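Local coordinates for manganese-dependent ADP-ribose/CDP-alcohol diphosphatase (Danio rerio, PDB 2NXF), which probably hydrolyses ADP-ribose and CDP-alcohols such as CDP-choline to a nucleoside monophosphate and a second phosphorylated product at a dinuclear metal centre, at residues Leu190-Val195 against Ala235-Cys240; Lys196-Phe201 against Ser227-His232. All blocks are in the same frame, centred on the assembly; numbering follows the deposited sequence.

Interaction 1 of 2, residues Leu190-Val195 against Ala235-Cys240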
# COMPACT_ATOMS: atom_id res chain seq x y z
N LEU A 190 1.81 13.77 15.51
CA LEU A 190 2.40 13.11 14.33
C LEU A 190 3.69 12.34 14.60
O LEU A 190 4.08 11.49 13.78
CB LEU A 190 2.61 14.11 13.17
CG LEU A 190 1.40 14.92 12.68
CD1 LEU A 190 1.83 15.88 11.57
CD2 LEU A 190 0.27 14.03 12.19
N GLU A 191 4.36 12.61 15.73
CA GLU A 191 5.61 11.89 16.05
C GLU A 191 5.39 10.41 16.35
O GLU A 191 6.34 9.64 16.39
CB GLU A 191 6.36 12.54 17.23
CG GLU A 191 7.07 13.85 16.91
CD GLU A 191 8.33 13.67 16.06
OE1 GLU A 191 9.26 12.96 16.49
OE2 GLU A 191 8.39 14.27 14.97
N GLN A 192 4.12 10.02 16.57
CA GLN A 192 3.77 8.60 16.71
C GLN A 192 4.25 7.74 15.55
O GLN A 192 4.49 6.54 15.72
CB GLN A 192 2.25 8.44 16.81
CG GLN A 192 1.61 9.04 18.05
CD GLN A 192 0.12 8.77 18.05
OE1 GLN A 192 -0.31 7.65 18.30
NE2 GLN A 192 -0.67 9.79 17.74
N ARG A 193 4.40 8.35 14.37
CA ARG A 193 4.74 7.61 13.15
C ARG A 193 6.13 7.00 13.17
O ARG A 193 6.44 6.13 12.35
CB ARG A 193 4.58 8.50 11.91
CG ARG A 193 5.66 9.56 11.74
CD ARG A 193 5.28 10.52 10.60
NE ARG A 193 6.33 11.48 10.28
CZ ARG A 193 6.56 12.62 10.94
NH1 ARG A 193 5.84 12.96 12.01
NH2 ARG A 193 7.53 13.44 10.53
N PHE A 194 6.99 7.47 14.08
CA PHE A 194 8.37 6.99 14.12
C PHE A 194 8.48 5.69 14.91
O PHE A 194 8.95 5.66 16.06
CB PHE A 194 9.32 8.08 14.66
CG PHE A 194 9.53 9.19 13.66
CD1 PHE A 194 10.29 8.98 12.51
CD2 PHE A 194 8.94 10.44 13.85
CE1 PHE A 194 10.48 10.00 11.58
CE2 PHE A 194 9.12 11.47 12.93
CZ PHE A 194 9.90 11.25 11.79
N VAL A 195 8.04 4.63 14.24
CA VAL A 195 8.02 3.27 14.75
C VAL A 195 8.60 2.34 13.68
O VAL A 195 8.60 2.68 12.49
CB VAL A 195 6.58 2.78 15.12
CG1 VAL A 195 6.10 3.50 16.37
CG2 VAL A 195 5.60 3.00 13.96
N ALA A 235 -6.02 11.48 6.30
CA ALA A 235 -6.45 10.21 5.69
C ALA A 235 -6.08 8.97 6.47
O ALA A 235 -6.39 7.86 6.04
CB ALA A 235 -5.91 10.11 4.24
N ALA A 236 -5.41 9.13 7.62
CA ALA A 236 -4.98 7.96 8.39
C ALA A 236 -4.61 8.39 9.80
O ALA A 236 -4.32 9.55 10.04
CB ALA A 236 -3.78 7.31 7.74
N ASP A 237 -4.60 7.42 10.71
CA ASP A 237 -4.10 7.67 12.06
C ASP A 237 -2.61 8.05 11.98
O ASP A 237 -1.88 7.48 11.18
CB ASP A 237 -4.30 6.44 12.94
CG ASP A 237 -4.00 6.72 14.40
OD1 ASP A 237 -2.82 6.68 14.81
OD2 ASP A 237 -4.95 7.01 15.17
N PRO A 238 -2.17 9.03 12.81
CA PRO A 238 -0.75 9.45 12.78
C PRO A 238 0.24 8.28 12.93
O PRO A 238 1.32 8.32 12.34
CB PRO A 238 -0.62 10.38 13.98
CG PRO A 238 -1.97 10.82 14.29
CD PRO A 238 -2.94 9.79 13.80
N ILE A 239 -0.12 7.25 13.69
CA ILE A 239 0.81 6.14 13.89
C ILE A 239 1.08 5.37 12.61
O ILE A 239 2.02 4.58 12.55
CB ILE A 239 0.40 5.17 15.02
CG1 ILE A 239 1.63 4.40 15.54
CG2 ILE A 239 -0.73 4.23 14.55
CD1 ILE A 239 1.41 3.66 16.88
N CYS A 240 0.22 5.57 11.59
CA CYS A 240 0.34 4.82 10.34
C CYS A 240 1.05 5.58 9.21
O CYS A 240 1.20 5.05 8.12
CB CYS A 240 -1.04 4.40 9.86
SG CYS A 240 -1.78 3.21 10.96
O HOH W 1 -2.62 6.53 17.43
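Q192 reaches P238 because its CG sits beside its own backbone N, anti to the carbonyl carbon (chi1 -66°), and chi2 of -178° then carries CD straight on. The amide chain thus runs alongside the proline ring in the same direction, and NE2 rests 3.8 Å from P238 CB while donating to the carbonyl of G189. In I239, CG1 is anti to the backbone N (chi1 -158°), which sets it 3.6 Å from Q192 O.

Each segment contains a short 3-10 turn (190-193 and 238-240), in connecting loops of the calcineurin-like phosphoesterase fold, one ahead of helix 203-219 and the other ahead of helix 245-253. The polar link between them is indirect: a single water donates to Q192 OE1 at 2.7 Å and to D237 OD1 at 2.6 Å. That carboxylate oxygen also accepts from I239 N at 3.0 Å, closing an Asx turn that fixes its position. R193 CB lies 3.3 Å from P238 O. The guanidinium turns from the contact, NE donating to the carbonyl of W243 and NH1 to L190 O, while the L190 side chain crosses the proline at about a right angle, its CD2 4.2 Å from P238 CB.

Interaction 2 of 2, residues Lys196-Phe201 against Ser227-His232. With ZN (zinc ion), chain C.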
# COMPACT_ATOMS: atom_id res chain seq x y z
N LYS A 196 9.07 1.18 14.13
CA LYS A 196 9.77 0.19 13.32
C LYS A 196 8.88 -0.41 12.22
O LYS A 196 9.39 -0.87 11.18
CB LYS A 196 10.27 -0.92 14.27
CG LYS A 196 11.17 -1.96 13.68
CD LYS A 196 11.58 -2.95 14.78
CE LYS A 196 12.07 -4.25 14.18
NZ LYS A 196 12.64 -5.16 15.23
N PHE A 197 7.56 -0.40 12.44
CA PHE A 197 6.66 -0.96 11.42
C PHE A 197 6.31 0.02 10.29
O PHE A 197 5.54 -0.32 9.40
CB PHE A 197 5.42 -1.60 12.05
CG PHE A 197 4.56 -0.67 12.87
CD1 PHE A 197 3.61 0.16 12.26
CD2 PHE A 197 4.63 -0.70 14.27
CE1 PHE A 197 2.75 0.97 13.02
CE2 PHE A 197 3.77 0.12 15.06
CZ PHE A 197 2.84 0.95 14.43
N ASN A 198 6.87 1.24 10.35
CA ASN A 198 6.78 2.20 9.27
C ASN A 198 8.12 2.37 8.55
O ASN A 198 9.10 1.69 8.84
CB ASN A 198 6.24 3.55 9.77
CG ASN A 198 4.82 3.46 10.25
OD1 ASN A 198 4.06 2.57 9.83
ND2 ASN A 198 4.43 4.40 11.10
N GLY A 199 8.13 3.30 7.62
CA GLY A 199 9.31 3.55 6.81
C GLY A 199 9.11 4.83 6.04
O GLY A 199 8.09 5.50 6.18
N GLY A 200 10.11 5.15 5.24
CA GLY A 200 10.04 6.34 4.41
C GLY A 200 10.56 6.13 3.00
O GLY A 200 10.99 5.03 2.61
N PHE A 201 10.56 7.24 2.26
CA PHE A 201 10.94 7.24 0.84
C PHE A 201 12.28 7.96 0.69
O PHE A 201 12.44 9.11 1.14
CB PHE A 201 9.85 7.96 0.03
CG PHE A 201 8.46 7.42 0.27
CD1 PHE A 201 7.94 6.36 -0.49
CD2 PHE A 201 7.65 7.99 1.28
CE1 PHE A 201 6.64 5.86 -0.27
CE2 PHE A 201 6.34 7.48 1.53
CZ PHE A 201 5.82 6.43 0.74
N SER A 227 0.83 3.21 -2.42
CA SER A 227 1.90 3.06 -1.42
C SER A 227 1.35 2.22 -0.28
O SER A 227 0.17 2.33 0.03
CB SER A 227 2.27 4.46 -0.91
OG SER A 227 3.05 4.42 0.29
N HIS A 228 2.17 1.39 0.39
CA HIS A 228 1.56 0.68 1.52
C HIS A 228 1.15 1.72 2.57
O HIS A 228 0.07 1.60 3.19
CB HIS A 228 2.52 -0.32 2.17
CG HIS A 228 1.87 -1.11 3.25
ND1 HIS A 228 0.78 -1.93 3.00
CD2 HIS A 228 2.12 -1.20 4.57
CE1 HIS A 228 0.41 -2.50 4.14
NE2 HIS A 228 1.20 -2.07 5.10
N LEU A 229 1.99 2.73 2.77
CA LEU A 229 1.78 3.72 3.82
C LEU A 229 1.10 4.99 3.32
O LEU A 229 1.48 5.55 2.27
CB LEU A 229 3.12 4.15 4.44
CG LEU A 229 3.91 3.04 5.16
CD1 LEU A 229 5.24 3.62 5.72
CD2 LEU A 229 3.10 2.40 6.24
N PRO A 230 0.12 5.48 4.09
CA PRO A 230 -0.49 6.79 3.81
C PRO A 230 0.48 7.93 4.13
O PRO A 230 1.43 7.76 4.91
CB PRO A 230 -1.69 6.84 4.76
CG PRO A 230 -1.32 5.94 5.90
CD PRO A 230 -0.51 4.82 5.25
N VAL A 231 0.23 9.09 3.51
CA VAL A 231 1.08 10.26 3.75
C VAL A 231 0.32 11.51 4.20
O VAL A 231 0.93 12.47 4.66
CB VAL A 231 1.97 10.61 2.52
CG1 VAL A 231 2.93 9.44 2.17
CG2 VAL A 231 1.08 11.01 1.30
N HIS A 232 -1.01 11.51 4.10
CA HIS A 232 -1.76 12.71 4.52
C HIS A 232 -2.40 12.48 5.90
O HIS A 232 -3.17 11.54 6.06
CB HIS A 232 -2.83 13.10 3.49
CG HIS A 232 -3.24 14.53 3.59
ND1 HIS A 232 -3.71 15.09 4.77
CD2 HIS A 232 -3.25 15.52 2.67
CE1 HIS A 232 -3.98 16.37 4.56
NE2 HIS A 232 -3.71 16.66 3.30
ZN ZN C . 1.05 -2.66 7.23
O HOH W 2 -0.89 -2.59 8.14
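L229 and F201 carry this contact, in which two loops of the calcineurin-like phosphoesterase fold meet beside its dimetal centre; L229 belongs to the loop that leaves strand 222-227, and F201 lies just ahead of helix 203-219. L229 is a leucine whose two methyl groups pack against polar backbone and amide atoms. Its CG stands beside the backbone N, anti to the carbonyl carbon (chi1 -63°). Of the methyl groups beyond it, CD1 presses on the main chain of G199, 3.4 Å from G199 O and almost as close to G199 N, and CD2 lies 3.7 Å from N198 OD1. That amide oxygen accepts a hydrogen bond from NE2 of H265, a zinc ligand, so the leucine packs against a second-shell group.

F201 meets the other segment through the rim of its ring. The rim atom CZ comes to 3.5 Å from S227 OG, which lies at the ring edge and in its plane. V231 CG1 approaches F201 CE2 at 4.0 Å, the two side chains crossing at about a right angle, and the F201 side chain also touches V248 of helix 245-253. The serine hydroxyl bonds within its own segment: OG donates to L229 O at 2.8 Å, in the carbonyl plane and on a lone pair. An alanine in place of S227 would probably leave L229 O without this donor and open a small gap at the F201 rim.

Between S227 and L229 the chain presents H228, whose ND1 is hydrogen-bonded to L58 O. D60, N96 and H265 share its metal, and H228 NE2 binds the zinc ion at 2.2 Å, with a water on the same ion at 2.1 Å.

In the fold
Interactions 1 and 2 show one pair of loops joined twice, at different depths. Each sets the chain between helices 162-174 and 203-219 against the chain between strand 222-227 and helix 245-253. Interaction 1 is a surface contact, where a water and polar side-chain ends accompany the packing; interaction 2 is wholly buried, with methyl groups, an aromatic ring and glycine backbone in close touch beside the zinc site. N198 ties them together: its ND2 probably donates to I239 O at 2.8 Å and to R193 O at 2.9 Å, one carbonyl from each side of interaction 1. Nearby, P230 CG packs on A236 CB at 3.4 Å.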